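Nonribosomal peptide synthase (Streptomyces sp. MJ635-86F5, PDB 5JJP) probably activates an aliphatic beta-amino acid as its adenylate at the expense of ATP, as an adenylation enzyme of nonribosomal peptide synthesis. Local coordinates at residues Leu65-Asp77 with Ala95-Leu107. Numbering follows the deposited sequence.
Sequences LEAQADAYAAELD and ADAVAAFLACFSL
Ala-99 and Ala-103, one turn apart on helix 95-107, each push a methyl group into helix 65-77 and illustrate how small residues let two helices come close, the axes of these segments approaching to 7.8 Å at their closest. The CB of Ala-99 enters a hole formed by Leu-65, Gln-68, Ala-69 and Tyr-72, and that of Ala-103 lies 3.4 Å from the O of Ala-69. Knobs-into-holes packing runs the other way too. Leu-65 settles among Ala-95, Val-98, Ala-99 and Leu-102, crossing Val-98 and Leu-102 at about a right angle, while Tyr-72 presents its ring edge to the backbone, CE2 3.4 Å from Asp-96 O. Gln-68 lays its CG over one face of this ring, near the rim; a bend at chi2 (76°) then turns its amide toward Asp-96. The resulting hydrogen bond, NE2 to OD1 at 3.0 Å, is almost straight and lies in the amide plane, but meets the carboxylate from above its plane. With an alanine in place of Asp-96, the Gln-68 amide would probably lose this acceptor and be freer to turn. The Tyr-72 hydroxyl is hydrogen-bonded to Gly-156 O, beyond both helices. At the far end, Leu-107 CD1 reaches Leu-76 CB at 3.6 Å. Small alanines thus line a crossing at -56°, where helix 62-77 packs on the beta-alpha-beta crossover helix between parallel strands 87-90 and 111-114, in the five-layered alpha-beta-alpha-beta-alpha sandwich of this ANL-family enzyme.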
ATOM      1  N   LEU A  65      14.566   9.866  -8.645  1.00 21.21           N
ATOM      2  CA  LEU A  65      13.902   8.600  -8.392  1.00 21.77           C
ATOM      3  C   LEU A  65      13.514   7.981  -9.739  1.00 20.91           C
ATOM      4  O   LEU A  65      13.714   6.813  -9.940  1.00 20.00           O
ATOM      5  CB  LEU A  65      12.674   8.815  -7.502  1.00 20.58           C
ATOM      6  CG  LEU A  65      11.819   7.593  -7.166  1.00 21.58           C
ATOM      7  CD1 LEU A  65      12.590   6.524  -6.430  1.00 21.40           C
ATOM      8  CD2 LEU A  65      10.659   8.052  -6.304  1.00 22.33           C
ATOM      9  N   GLU A  66      13.007   8.789 -10.660  1.00 19.97           N
ATOM     10  CA  GLU A  66      12.715   8.298 -11.980  1.00 20.65           C
ATOM     11  C   GLU A  66      13.938   7.837 -12.709  1.00 21.09           C
ATOM     12  O   GLU A  66      13.882   6.858 -13.443  1.00 20.08           O
ATOM     13  CB  GLU A  66      12.062   9.359 -12.823  1.00 22.67           C
ATOM     14  CG  GLU A  66      10.688   9.709 -12.371  1.00 26.81           C
ATOM     15  CD  GLU A  66       9.841  10.232 -13.489  1.00 30.32           C
ATOM     16  OE1 GLU A  66       9.434  11.404 -13.426  1.00 30.64           O
ATOM     17  OE2 GLU A  66       9.667   9.478 -14.463  1.00 37.54           O
ATOM     18  N   ALA A  67      15.041   8.589 -12.601  1.00 21.94           N
ATOM     19  CA  ALA A  67      16.276   8.193 -13.295  1.00 20.85           C
ATOM     20  C   ALA A  67      16.693   6.809 -12.788  1.00 19.22           C
ATOM     21  O   ALA A  67      17.110   5.939 -13.563  1.00 16.46           O
ATOM     22  CB  ALA A  67      17.403   9.219 -13.084  1.00 20.95           C
ATOM     23  N   GLN A  68      16.611   6.628 -11.478  1.00 18.43           N
ATOM     24  CA  GLN A  68      17.036   5.360 -10.905  1.00 19.53           C
ATOM     25  C   GLN A  68      16.053   4.211 -11.339  1.00 18.92           C
ATOM     26  O   GLN A  68      16.506   3.125 -11.724  1.00 17.32           O
ATOM     27  CB  GLN A  68      17.158   5.479  -9.393  1.00 21.47           C
ATOM     28  CG  GLN A  68      17.732   4.258  -8.713  1.00 22.12           C
ATOM     29  CD  GLN A  68      19.233   4.125  -8.885  1.00 26.19           C
ATOM     30  OE1 GLN A  68      19.766   4.236  -9.983  1.00 31.24           O
ATOM     31  NE2 GLN A  68      19.934   3.866  -7.779  1.00 28.51           N
ATOM     32  N   ALA A  69      14.746   4.486 -11.343  1.00 16.44           N
ATOM     33  CA  ALA A  69      13.769   3.553 -11.852  1.00 16.87           C
ATOM     34  C   ALA A  69      14.083   3.140 -13.285  1.00 17.26           C
ATOM     35  O   ALA A  69      14.024   1.949 -13.640  1.00 15.55           O
ATOM     36  CB  ALA A  69      12.373   4.131 -11.780  1.00 16.78           C
ATOM     37  N   ASP A  70      14.372   4.129 -14.117  1.00 17.11           N
ATOM     38  CA  ASP A  70      14.659   3.879 -15.512  1.00 17.45           C
ATOM     39  C   ASP A  70      15.980   3.063 -15.686  1.00 17.53           C
ATOM     40  O   ASP A  70      16.054   2.195 -16.585  1.00 15.22           O
ATOM     41  CB  ASP A  70      14.744   5.198 -16.298  1.00 19.37           C
ATOM     42  CG  ASP A  70      13.378   5.873 -16.479  1.00 20.25           C
ATOM     43  OD1 ASP A  70      12.358   5.233 -16.259  1.00 16.40           O
ATOM     44  OD2 ASP A  70      13.346   7.102 -16.751  1.00 23.38           O
ATOM     45  N   ALA A  71      16.993   3.365 -14.876  1.00 15.06           N
ATOM     46  CA  ALA A  71      18.253   2.684 -15.028  1.00 15.08           C
ATOM     47  C   ALA A  71      18.076   1.244 -14.625  1.00 14.98           C
ATOM     48  O   ALA A  71      18.583   0.336 -15.264  1.00 17.02           O
ATOM     49  CB  ALA A  71      19.314   3.347 -14.213  1.00 15.07           C
ATOM     50  N   TYR A  72      17.351   1.031 -13.548  1.00 15.93           N
ATOM     51  CA  TYR A  72      17.085  -0.294 -13.069  1.00 14.96           C
ATOM     52  C   TYR A  72      16.327  -1.086 -14.120  1.00 17.22           C
ATOM     53  O   TYR A  72      16.576  -2.266 -14.316  1.00 16.11           O
ATOM     54  CB  TYR A  72      16.283  -0.237 -11.768  1.00 14.32           C
ATOM     55  CG  TYR A  72      17.059   0.045 -10.487  1.00 14.22           C
ATOM     56  CD1 TYR A  72      18.436   0.368 -10.501  1.00 14.57           C
ATOM     57  CD2 TYR A  72      16.424   0.033  -9.292  1.00 12.85           C
ATOM     58  CE1 TYR A  72      19.140   0.629  -9.329  1.00 14.42           C
ATOM     59  CE2 TYR A  72      17.103   0.327  -8.134  1.00 14.32           C
ATOM     60  CZ  TYR A  72      18.468   0.636  -8.145  1.00 14.19           C
ATOM     61  OH  TYR A  72      19.111   0.836  -6.952  1.00 13.62           O
ATOM     62  N   ALA A  73      15.316  -0.441 -14.709  1.00 20.08           N
ATOM     63  CA  ALA A  73      14.425  -1.090 -15.696  1.00 19.27           C
ATOM     64  C   ALA A  73      15.189  -1.562 -16.900  1.00 19.88           C
ATOM     65  O   ALA A  73      14.998  -2.686 -17.351  1.00 19.14           O
ATOM     66  CB  ALA A  73      13.308  -0.145 -16.127  1.00 19.53           C
ATOM     67  N   ALA A  74      16.086  -0.714 -17.411  1.00 20.53           N
ATOM     68  CA  ALA A  74      16.953  -1.102 -18.536  1.00 21.95           C
ATOM     69  C   ALA A  74      17.775  -2.377 -18.228  1.00 24.29           C
ATOM     70  O   ALA A  74      17.803  -3.303 -19.030  1.00 23.38           O
ATOM     71  CB  ALA A  74      17.890   0.047 -18.911  1.00 21.63           C
ATOM     72  N   GLU A  75      18.401  -2.430 -17.048  1.00 25.18           N
ATOM     73  CA  GLU A  75      19.207  -3.598 -16.663  1.00 26.24           C
ATOM     74  C   GLU A  75      18.316  -4.838 -16.404  1.00 25.24           C
ATOM     75  O   GLU A  75      18.641  -5.927 -16.853  1.00 26.15           O
ATOM     76  CB  GLU A  75      20.066  -3.273 -15.457  1.00 27.87           C
ATOM     77  CG  GLU A  75      21.213  -2.331 -15.763  1.00 33.91           C
ATOM     78  CD  GLU A  75      21.855  -1.755 -14.491  1.00 45.38           C
ATOM     79  OE1 GLU A  75      23.051  -2.112 -14.225  1.00 48.34           O
ATOM     80  OE2 GLU A  75      21.175  -0.949 -13.748  1.00 45.58           O
ATOM     81  N   LEU A  76      17.163  -4.655 -15.753  1.00 21.04           N
ATOM     82  CA  LEU A  76      16.289  -5.769 -15.531  1.00 20.45           C
ATOM     83  C   LEU A  76      15.763  -6.300 -16.858  1.00 21.27           C
ATOM     84  O   LEU A  76      15.597  -7.507 -16.990  1.00 20.93           O
ATOM     85  CB  LEU A  76      15.130  -5.428 -14.603  1.00 19.96           C
ATOM     86  CG  LEU A  76      15.534  -5.222 -13.147  1.00 19.75           C
ATOM     87  CD1 LEU A  76      14.395  -4.611 -12.367  1.00 20.45           C
ATOM     88  CD2 LEU A  76      15.933  -6.515 -12.508  1.00 20.76           C
ATOM     89  N   ASP A  77      15.515  -5.409 -17.824  1.00 20.99           N
ATOM     90  CA  ASP A  77      14.934  -5.829 -19.086  1.00 22.08           C
ATOM     91  C   ASP A  77      15.926  -6.672 -19.888  1.00 22.84           C
ATOM     92  O   ASP A  77      15.500  -7.462 -20.750  1.00 23.63           O
ATOM     93  CB  ASP A  77      14.478  -4.637 -19.917  1.00 22.55           C
ATOM     94  CG  ASP A  77      13.539  -5.023 -21.061  1.00 21.48           C
ATOM     95  OD1 ASP A  77      12.652  -5.846 -20.915  1.00 20.95           O
ATOM     96  OD2 ASP A  77      13.666  -4.452 -22.135  1.00 22.80           O
ATOM     97  N   ALA A  95      14.755   4.398  -0.736  1.00 18.25           N
ATOM     98  CA  ALA A  95      14.622   5.021  -2.038  1.00 16.91           C
ATOM     99  C   ALA A  95      14.942   4.045  -3.180  1.00 15.89           C
ATOM    100  O   ALA A  95      14.252   4.027  -4.187  1.00 15.40           O
ATOM    101  CB  ALA A  95      15.545   6.270  -2.133  1.00 17.58           C
ATOM    102  N   ASP A  96      16.019   3.284  -3.057  1.00 15.78           N
ATOM    103  CA  ASP A  96      16.366   2.300  -4.096  1.00 18.35           C
ATOM    104  C   ASP A  96      15.353   1.151  -4.241  1.00 16.91           C
ATOM    105  O   ASP A  96      15.091   0.687  -5.375  1.00 18.65           O
ATOM    106  CB  ASP A  96      17.756   1.730  -3.849  1.00 21.68           C
ATOM    107  CG  ASP A  96      18.878   2.697  -4.281  1.00 23.61           C
ATOM    108  OD1 ASP A  96      18.592   3.573  -5.148  1.00 25.63           O
ATOM    109  OD2 ASP A  96      20.034   2.566  -3.794  1.00 23.82           O
ATOM    110  N   ALA A  97      14.729   0.736  -3.152  1.00 15.36           N
ATOM    111  CA  ALA A  97      13.687  -0.291  -3.232  1.00 15.89           C
ATOM    112  C   ALA A  97      12.460   0.282  -3.957  1.00 16.09           C
ATOM    113  O   ALA A  97      11.772  -0.415  -4.720  1.00 13.87           O
ATOM    114  CB  ALA A  97      13.275  -0.751  -1.844  1.00 16.11           C
ATOM    115  N   VAL A  98      12.233   1.585  -3.768  1.00 16.05           N
ATOM    116  CA  VAL A  98      11.120   2.235  -4.488  1.00 16.52           C
ATOM    117  C   VAL A  98      11.431   2.281  -5.992  1.00 16.52           C
ATOM    118  O   VAL A  98      10.596   1.928  -6.825  1.00 18.05           O
ATOM    119  CB  VAL A  98      10.833   3.646  -3.923  1.00 17.11           C
ATOM    120  CG1 VAL A  98       9.751   4.342  -4.745  1.00 17.79           C
ATOM    121  CG2 VAL A  98      10.435   3.579  -2.453  1.00 15.74           C
ATOM    122  N   ALA A  99      12.637   2.739  -6.351  1.00 16.01           N
ATOM    123  CA  ALA A  99      13.052   2.705  -7.763  1.00 13.89           C
ATOM    124  C   ALA A  99      12.863   1.273  -8.346  1.00 13.11           C
ATOM    125  O   ALA A  99      12.362   1.105  -9.450  1.00 13.73           O
ATOM    126  CB  ALA A  99      14.481   3.137  -7.914  1.00 13.02           C
ATOM    127  N   ALA A 100      13.262   0.262  -7.593  1.00 13.08           N
ATOM    128  CA  ALA A 100      13.086  -1.159  -8.035  1.00 12.86           C
ATOM    129  C   ALA A 100      11.650  -1.553  -8.304  1.00 13.09           C
ATOM    130  O   ALA A 100      11.354  -2.182  -9.370  1.00 13.08           O
ATOM    131  CB  ALA A 100      13.638  -2.100  -7.021  1.00 12.56           C
ATOM    132  N   PHE A 101      10.729  -1.142  -7.419  1.00 13.06           N
ATOM    133  CA  PHE A 101       9.337  -1.540  -7.652  1.00 14.19           C
ATOM    134  C   PHE A 101       8.713  -0.751  -8.780  1.00 14.66           C
ATOM    135  O   PHE A 101       7.963  -1.312  -9.579  1.00 15.66           O
ATOM    136  CB  PHE A 101       8.503  -1.683  -6.370  1.00 14.70           C
ATOM    137  CG  PHE A 101       7.989  -0.408  -5.763  1.00 14.11           C
ATOM    138  CD1 PHE A 101       8.253  -0.139  -4.424  1.00 14.40           C
ATOM    139  CD2 PHE A 101       7.094   0.402  -6.440  1.00 14.84           C
ATOM    140  CE1 PHE A 101       7.770   0.991  -3.826  1.00 13.99           C
ATOM    141  CE2 PHE A 101       6.556   1.504  -5.833  1.00 14.30           C
ATOM    142  CZ  PHE A 101       6.897   1.799  -4.521  1.00 14.18           C
ATOM    143  N   LEU A 102       9.136   0.504  -8.935  1.00 14.15           N
ATOM    144  CA  LEU A 102       8.757   1.265 -10.084  1.00 14.05           C
ATOM    145  C   LEU A 102       9.300   0.633 -11.391  1.00 13.82           C
ATOM    146  O   LEU A 102       8.628   0.664 -12.450  1.00 13.21           O
ATOM    147  CB  LEU A 102       9.213   2.735  -9.946  1.00 14.33           C
ATOM    148  CG  LEU A 102       8.507   3.577  -8.910  1.00 14.65           C
ATOM    149  CD1 LEU A 102       9.150   4.966  -8.819  1.00 14.92           C
ATOM    150  CD2 LEU A 102       7.035   3.718  -9.229  1.00 13.85           C
ATOM    151  N   ALA A 103      10.530   0.155 -11.356  1.00 13.32           N
ATOM    152  CA  ALA A 103      11.075  -0.466 -12.541  1.00 13.92           C
ATOM    153  C   ALA A 103      10.226  -1.715 -12.878  1.00 14.63           C
ATOM    154  O   ALA A 103       9.815  -1.890 -14.015  1.00 15.08           O
ATOM    155  CB  ALA A 103      12.526  -0.850 -12.330  1.00 14.32           C
ATOM    156  N   CYS A 104       9.908  -2.530 -11.875  1.00 14.03           N
ATOM    157  CA  CYS A 104       9.056  -3.702 -12.114  1.00 13.92           C
ATOM    158  C   CYS A 104       7.697  -3.315 -12.720  1.00 14.80           C
ATOM    159  O   CYS A 104       7.233  -3.981 -13.650  1.00 12.86           O
ATOM    160  CB  CYS A 104       8.828  -4.500 -10.832  1.00 13.43           C
ATOM    161  SG  CYS A 104      10.335  -5.290 -10.170  1.00 12.32           S
ATOM    162  N   PHE A 105       7.059  -2.278 -12.161  1.00 14.67           N
ATOM    163  CA  PHE A 105       5.798  -1.797 -12.737  1.00 14.56           C
ATOM    164  C   PHE A 105       5.953  -1.504 -14.222  1.00 15.43           C
ATOM    165  O   PHE A 105       5.067  -1.897 -15.010  1.00 15.81           O
ATOM    166  CB  PHE A 105       5.316  -0.496 -12.112  1.00 13.57           C
ATOM    167  CG  PHE A 105       4.789  -0.607 -10.695  1.00 13.61           C
ATOM    168  CD1 PHE A 105       4.179  -1.758 -10.222  1.00 13.87           C
ATOM    169  CD2 PHE A 105       4.836   0.512  -9.865  1.00 12.75           C
ATOM    170  CE1 PHE A 105       3.625  -1.795  -8.969  1.00 14.41           C
ATOM    171  CE2 PHE A 105       4.304   0.470  -8.603  1.00 12.77           C
ATOM    172  CZ  PHE A 105       3.691  -0.670  -8.144  1.00 13.05           C
ATOM    173  N   SER A 106       7.015  -0.784 -14.592  1.00 14.64           N
ATOM    174  CA  SER A 106       7.225  -0.329 -15.981  1.00 15.69           C
ATOM    175  C   SER A 106       7.415  -1.504 -16.945  1.00 15.65           C
ATOM    176  O   SER A 106       7.009  -1.420 -18.117  1.00 19.21           O
ATOM    177  CB  SER A 106       8.393   0.671 -16.101  1.00 16.04           C
ATOM    178  OG  SER A 106       9.628   0.003 -15.856  1.00 17.35           O
ATOM    179  N   LEU A 107       8.018  -2.586 -16.473  1.00 15.24           N
ATOM    180  CA  LEU A 107       8.315  -3.793 -17.270  1.00 14.06           C
ATOM    181  C   LEU A 107       7.165  -4.790 -17.213  1.00 14.32           C
ATOM    182  O   LEU A 107       7.174  -5.754 -17.916  1.00 15.97           O
ATOM    183  CB  LEU A 107       9.586  -4.458 -16.722  1.00 14.61           C
ATOM    184  CG  LEU A 107      10.890  -3.626 -16.892  1.00 15.00           C
ATOM    185  CD1 LEU A 107      12.136  -4.301 -16.350  1.00 15.40           C
ATOM    186  CD2 LEU A 107      11.094  -3.260 -18.362  1.00 15.18           C
TER